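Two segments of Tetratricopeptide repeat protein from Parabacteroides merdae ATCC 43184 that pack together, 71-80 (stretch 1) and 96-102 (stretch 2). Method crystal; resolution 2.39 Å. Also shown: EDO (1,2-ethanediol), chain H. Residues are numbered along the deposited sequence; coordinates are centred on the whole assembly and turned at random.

Stretch 1 71-80: HTKNITILEN
Stretch 2 (96-102) NDYNTLL

Two segments of one chain of a tetratricopeptide repeat protein pack as a nearly antiparallel helix pair: helix 75-80, entered from a turn, and helix 96-102, which runs through its whole stretch. Their axes approach to 9.0 Å, with 154° between N-to-C directions (signed crossing angle -154°). The register sets Ile75 beside Leu101 (CA to CA 6.2 Å) and Leu78 beside Asp97 (CA to CA 5.7 Å). A type I beta turn from His71 to Asn74, closed by Asn74 N to His71 O at 3.2 Å, leads into the first helix. Asn74 (phi/psi -77/109) is its N-cap: with chi1 t (-176°) and chi2 -73°, its side chain folds over the helix start, and OD1 accepts from Ile77 N at 2.9 Å, supplying an acceptor to a first-turn amide. Helical phi/psi values begin at Ile75 (-47/-51), and the backbone bond from Leu78 N to Asn74 O (3.0 Å) starts the regular pattern.

No direct hydrogen bond crosses the interface, which buries 387 Å² over both sides; packing is mainly apolar. Leu78 is its centre, buried and pointing toward the second helix. Its rotamer, chi1 m (-72°) and chi2 t (167°), sets both methyls against Thr100: Leu78 CD1 lies 3.7 Å and CD2 4.1 Å from Thr100 CG2, and CD2 also lies 3.8 Å from Asp97 OD1, while Leu78 CB meets Leu101 CD1 at 3.9 Å. Leu101 leaves its backbone sideways, but chi1 t (-151°) and chi2 t (162°) bring its end nearer the first helix. There Leu101 CD1 rests on the backbone, 3.8 Å from both Ile75 O and Glu79 N, which are themselves paired in a helical hydrogen bond of 2.8 Å. Leu101 CD2 reaches Ile75 CG1 at 4.2 Å; Ile75 adopts chi1 m (-82°) with chi2 between wells at 102°.

Thr100 points toward stretch 1 and suits its place by having two different ends. At chi1 m (-59°), Thr100 OG1 donates to Asn96 O at 3.0 Å, satisfying the hydroxyl within its own helix, and Thr100 CG2 is left to pack on Leu78, 3.6 Å from Thr72 O and 4.0 Å from Lys73 CE. The long Lys73 side chain (m, p, t, t) thus contributes its aliphatic part. Asp97, buried at chi1 m (-85°) and chi2 -3°, has both carboxylate oxygens hydrogen-bonded just outside the stretches, so it can face Leu78 without a polar partner there.

At the other end, Tyr98 (chi1 m, -69°; chi2 -57°) starts away from the first helix, but its long ring carries the hydroxyl back. A water bridges the helices, donating to Glu79 O at 2.8 Å and lying 2.6 Å from Tyr98 OH. Glu79, extended through chi1 t (179°) and chi2 t (-168°), lays CB against Leu101 CD1 at 4.0 Å. Asn80 points away; at chi1 m (-77°) its ND2 donates to Thr76 O at 2.7 Å, and its OD1 receives a weak bond from 1,2-ethanediol O1 at 3.5 Å.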

ATOM      1  N   HIS A  71       6.608  -0.978 -24.661  1.00 49.08           N
ATOM      2  CA  HIS A  71       7.393  -0.153 -23.747  1.00 48.33           C
ATOM      3  C   HIS A  71       7.640  -0.887 -22.431  1.00 51.69           C
ATOM      4  O   HIS A  71       7.354  -0.352 -21.362  1.00 50.63           O
ATOM      5  CB  HIS A  71       6.636   1.175 -23.506  1.00 48.50           C
ATOM      6  CG  HIS A  71       6.208   1.847 -24.774  1.00 51.67           C
ATOM      7  ND1 HIS A  71       5.135   1.377 -25.510  1.00 53.25           N
ATOM      8  CD2 HIS A  71       6.768   2.889 -25.430  1.00 53.15           C
ATOM      9  CE1 HIS A  71       5.078   2.141 -26.586  1.00 52.73           C
ATOM     10  NE2 HIS A  71       6.024   3.080 -26.569  1.00 52.99           N
ATOM     11  N   THR A  72       8.215  -2.099 -22.525  1.00 49.60           N
ATOM     12  CA  THR A  72       8.483  -3.051 -21.430  1.00 49.96           C
ATOM     13  C   THR A  72       9.362  -2.510 -20.267  1.00 54.19           C
ATOM     14  O   THR A  72       9.396  -3.126 -19.190  1.00 51.91           O
ATOM     15  CB  THR A  72       9.132  -4.324 -21.983  1.00 55.04           C
ATOM     16  OG1 THR A  72      10.355  -3.971 -22.628  1.00 59.18           O
ATOM     17  CG2 THR A  72       8.212  -5.102 -22.929  1.00 47.72           C
ATOM     18  N   LYS A  73      10.082  -1.393 -20.477  1.00 52.22           N
ATOM     19  CA  LYS A  73      10.948  -0.884 -19.411  1.00 51.85           C
ATOM     20  C   LYS A  73      10.537   0.547 -18.946  1.00 55.71           C
ATOM     21  O   LYS A  73      11.341   1.274 -18.342  1.00 55.59           O
ATOM     22  CB  LYS A  73      12.424  -0.978 -19.845  1.00 53.92           C
ATOM     23  CG  LYS A  73      13.040  -2.343 -19.467  1.00 66.64           C
ATOM     24  CD  LYS A  73      12.817  -3.487 -20.464  1.00 73.40           C
ATOM     25  CE  LYS A  73      13.170  -4.829 -19.859  1.00 71.62           C
ATOM     26  NZ  LYS A  73      13.422  -5.867 -20.902  1.00 76.47           N
ATOM     27  N   ASN A  74       9.249   0.904 -19.177  1.00 50.85           N
ATOM     28  CA  ASN A  74       8.643   2.169 -18.758  1.00 48.75           C
ATOM     29  C   ASN A  74       8.334   2.130 -17.249  1.00 48.21           C
ATOM     30  O   ASN A  74       7.418   1.428 -16.813  1.00 46.27           O
ATOM     31  CB  ASN A  74       7.375   2.462 -19.568  1.00 48.05           C
ATOM     32  CG  ASN A  74       6.779   3.804 -19.238  1.00 63.48           C
ATOM     33  OD1 ASN A  74       6.189   4.019 -18.161  1.00 56.50           O
ATOM     34  ND2 ASN A  74       6.977   4.751 -20.140  1.00 51.10           N
ATOM     35  N   ILE A  75       9.103   2.908 -16.477  1.00 44.46           N
ATOM     36  CA  ILE A  75       9.041   3.077 -15.017  1.00 43.60           C
ATOM     37  C   ILE A  75       7.595   3.290 -14.551  1.00 44.92           C
ATOM     38  O   ILE A  75       7.158   2.552 -13.671  1.00 43.49           O
ATOM     39  CB  ILE A  75       9.982   4.243 -14.571  1.00 46.86           C
ATOM     40  CG1 ILE A  75      11.425   3.740 -14.464  1.00 49.02           C
ATOM     41  CG2 ILE A  75       9.560   4.887 -13.236  1.00 47.66           C
ATOM     42  CD1 ILE A  75      12.297   4.117 -15.599  1.00 68.30           C
ATOM     43  N   THR A  76       6.852   4.256 -15.167  1.00 40.29           N
ATOM     44  CA  THR A  76       5.475   4.579 -14.790  1.00 39.01           C
ATOM     45  C   THR A  76       4.563   3.375 -14.934  1.00 42.70           C
ATOM     46  O   THR A  76       3.940   3.005 -13.951  1.00 44.25           O
ATOM     47  CB  THR A  76       4.943   5.778 -15.563  1.00 43.11           C
ATOM     48  OG1 THR A  76       5.792   6.888 -15.293  1.00 38.46           O
ATOM     49  CG2 THR A  76       3.518   6.140 -15.160  1.00 42.96           C
ATOM     50  N   ILE A  77       4.525   2.736 -16.110  1.00 38.35           N
ATOM     51  CA  ILE A  77       3.668   1.576 -16.348  1.00 37.73           C
ATOM     52  C   ILE A  77       4.030   0.428 -15.373  1.00 41.94           C
ATOM     53  O   ILE A  77       3.127  -0.140 -14.769  1.00 42.00           O
ATOM     54  CB  ILE A  77       3.688   1.133 -17.851  1.00 40.13           C
ATOM     55  CG1 ILE A  77       3.362   2.333 -18.774  1.00 38.99           C
ATOM     56  CG2 ILE A  77       2.684  -0.021 -18.100  1.00 40.50           C
ATOM     57  CD1 ILE A  77       3.668   2.099 -20.327  1.00 46.02           C
ATOM     58  N   LEU A  78       5.328   0.144 -15.172  1.00 37.93           N
ATOM     59  CA  LEU A  78       5.778  -0.934 -14.294  1.00 37.53           C
ATOM     60  C   LEU A  78       5.420  -0.662 -12.853  1.00 41.69           C
ATOM     61  O   LEU A  78       4.922  -1.556 -12.174  1.00 40.69           O
ATOM     62  CB  LEU A  78       7.297  -1.174 -14.436  1.00 37.37           C
ATOM     63  CG  LEU A  78       7.739  -1.834 -15.747  1.00 40.96           C
ATOM     64  CD1 LEU A  78       9.228  -1.720 -15.914  1.00 41.15           C
ATOM     65  CD2 LEU A  78       7.285  -3.296 -15.827  1.00 41.50           C
ATOM     66  N   GLU A  79       5.627   0.576 -12.402  1.00 39.57           N
ATOM     67  CA  GLU A  79       5.312   1.011 -11.042  1.00 38.93           C
ATOM     68  C   GLU A  79       3.796   0.946 -10.790  1.00 41.68           C
ATOM     69  O   GLU A  79       3.390   0.501  -9.727  1.00 40.43           O
ATOM     70  CB  GLU A  79       5.857   2.432 -10.812  1.00 40.21           C
ATOM     71  CG  GLU A  79       5.566   3.012  -9.440  1.00 53.94           C
ATOM     72  CD  GLU A  79       5.851   4.493  -9.303  1.00 70.26           C
ATOM     73  OE1 GLU A  79       6.979   4.918  -9.638  1.00 46.74           O
ATOM     74  OE2 GLU A  79       4.960   5.221  -8.811  1.00 71.50           O
ATOM     75  N   ASN A  80       2.970   1.335 -11.765  1.00 39.52           N
ATOM     76  CA  ASN A  80       1.525   1.307 -11.569  1.00 40.18           C
ATOM     77  C   ASN A  80       0.951  -0.116 -11.617  1.00 44.04           C
ATOM     78  O   ASN A  80       0.138  -0.465 -10.756  1.00 44.32           O
ATOM     79  CB  ASN A  80       0.823   2.233 -12.569  1.00 41.51           C
ATOM     80  CG  ASN A  80       0.961   3.675 -12.145  1.00 59.87           C
ATOM     81  OD1 ASN A  80       0.248   4.180 -11.278  1.00 64.20           O
ATOM     82  ND2 ASN A  80       1.961   4.336 -12.633  1.00 47.60           N
ATOM     83  N   ASN A  96       7.908  -9.467  -9.873  1.00 44.14           N
ATOM     84  CA  ASN A  96       8.509  -9.549 -11.206  1.00 44.18           C
ATOM     85  C   ASN A  96       8.581  -8.155 -11.901  1.00 47.88           C
ATOM     86  O   ASN A  96       9.589  -7.852 -12.556  1.00 47.88           O
ATOM     87  CB  ASN A  96       7.752 -10.557 -12.087  1.00 44.93           C
ATOM     88  CG  ASN A  96       8.213 -10.595 -13.532  1.00 76.16           C
ATOM     89  OD1 ASN A  96       9.403 -10.796 -13.833  1.00 73.64           O
ATOM     90  ND2 ASN A  96       7.284 -10.356 -14.463  1.00 67.30           N
ATOM     91  N   ASP A  97       7.523  -7.321 -11.759  1.00 42.63           N
ATOM     92  CA  ASP A  97       7.515  -5.970 -12.340  1.00 41.52           C
ATOM     93  C   ASP A  97       8.533  -5.040 -11.621  1.00 42.94           C
ATOM     94  O   ASP A  97       9.213  -4.259 -12.311  1.00 41.25           O
ATOM     95  CB  ASP A  97       6.107  -5.367 -12.328  1.00 42.74           C
ATOM     96  CG  ASP A  97       5.223  -5.753 -13.509  1.00 54.26           C
ATOM     97  OD1 ASP A  97       5.711  -6.472 -14.422  1.00 54.57           O
ATOM     98  OD2 ASP A  97       4.051  -5.342 -13.523  1.00 59.36           O
ATOM     99  N   TYR A  98       8.678  -5.166 -10.256  1.00 37.57           N
ATOM    100  CA  TYR A  98       9.678  -4.393  -9.501  1.00 36.98           C
ATOM    101  C   TYR A  98      11.065  -4.876  -9.896  1.00 43.13           C
ATOM    102  O   TYR A  98      11.993  -4.073  -9.990  1.00 44.00           O
ATOM    103  CB  TYR A  98       9.480  -4.473  -7.966  1.00 37.57           C
ATOM    104  CG  TYR A  98       8.236  -3.752  -7.477  1.00 39.03           C
ATOM    105  CD1 TYR A  98       8.041  -2.394  -7.742  1.00 41.72           C
ATOM    106  CD2 TYR A  98       7.268  -4.417  -6.728  1.00 37.76           C
ATOM    107  CE1 TYR A  98       6.885  -1.733  -7.328  1.00 41.34           C
ATOM    108  CE2 TYR A  98       6.118  -3.760  -6.286  1.00 37.62           C
ATOM    109  CZ  TYR A  98       5.925  -2.420  -6.605  1.00 44.89           C
ATOM    110  OH  TYR A  98       4.793  -1.749  -6.210  1.00 40.96           O
ATOM    111  N   ASN A  99      11.197  -6.173 -10.194  1.00 39.98           N
ATOM    112  CA  ASN A  99      12.473  -6.727 -10.631  1.00 41.05           C
ATOM    113  C   ASN A  99      12.856  -6.173 -11.996  1.00 44.95           C
ATOM    114  O   ASN A  99      13.995  -5.759 -12.179  1.00 44.91           O
ATOM    115  CB  ASN A  99      12.426  -8.236 -10.656  1.00 42.56           C
ATOM    116  CG  ASN A  99      12.490  -8.850  -9.289  1.00 55.70           C
ATOM    117  OD1 ASN A  99      12.767  -8.183  -8.258  1.00 48.93           O
ATOM    118  ND2 ASN A  99      12.252 -10.157  -9.265  1.00 41.29           N
ATOM    119  N   THR A 100      11.899  -6.095 -12.916  1.00 42.02           N
ATOM    120  CA  THR A 100      12.120  -5.494 -14.233  1.00 43.11           C
ATOM    121  C   THR A 100      12.538  -4.034 -14.015  1.00 47.56           C
ATOM    122  O   THR A 100      13.575  -3.592 -14.527  1.00 48.74           O
ATOM    123  CB  THR A 100      10.846  -5.617 -15.124  1.00 47.92           C
ATOM    124  OG1 THR A 100      10.497  -6.994 -15.288  1.00 46.61           O
ATOM    125  CG2 THR A 100      11.018  -4.956 -16.496  1.00 43.12           C
ATOM    126  N   LEU A 101      11.741  -3.307 -13.225  1.00 42.67           N
ATOM    127  CA  LEU A 101      11.995  -1.904 -12.921  1.00 41.89           C
ATOM    128  C   LEU A 101      13.394  -1.689 -12.320  1.00 46.45           C
ATOM    129  O   LEU A 101      14.154  -0.885 -12.855  1.00 46.23           O
ATOM    130  CB  LEU A 101      10.913  -1.371 -11.956  1.00 40.33           C
ATOM    131  CG  LEU A 101      10.589   0.079 -12.054  1.00 42.90           C
ATOM    132  CD1 LEU A 101       9.261   0.350 -11.409  1.00 43.79           C
ATOM    133  CD2 LEU A 101      11.644   0.915 -11.394  1.00 42.88           C
ATOM    134  N   LEU A 102      13.731  -2.423 -11.235  1.00 43.56           N
ATOM    135  CA  LEU A 102      14.975  -2.254 -10.483  1.00 43.63           C
ATOM    136  C   LEU A 102      16.239  -2.788 -11.195  1.00 49.89           C
ATOM    137  O   LEU A 102      17.328  -2.299 -10.908  1.00 49.22           O
ATOM    138  CB  LEU A 102      14.833  -2.825  -9.060  1.00 43.23           C
ATOM    139  CG  LEU A 102      13.910  -1.955  -8.172  1.00 47.30           C
ATOM    140  CD1 LEU A 102      13.415  -2.693  -6.953  1.00 46.89           C
ATOM    141  CD2 LEU A 102      14.560  -0.598  -7.834  1.00 48.23           C
TER
HETATM  142  C1  EDO H 306      -0.749   8.232 -12.390  0.70 52.72           C
HETATM  143  O1  EDO H 306      -0.551   7.557 -11.142  0.70 55.04           O
HETATM  144  C2  EDO H 306      -0.351   7.322 -13.592  0.70 49.49           C
HETATM  145  O2  EDO H 306      -1.343   7.388 -14.614  0.70 46.15           O
HETATM  146  O   HOH W   1       4.505   0.643  -7.168  1.00 36.38           O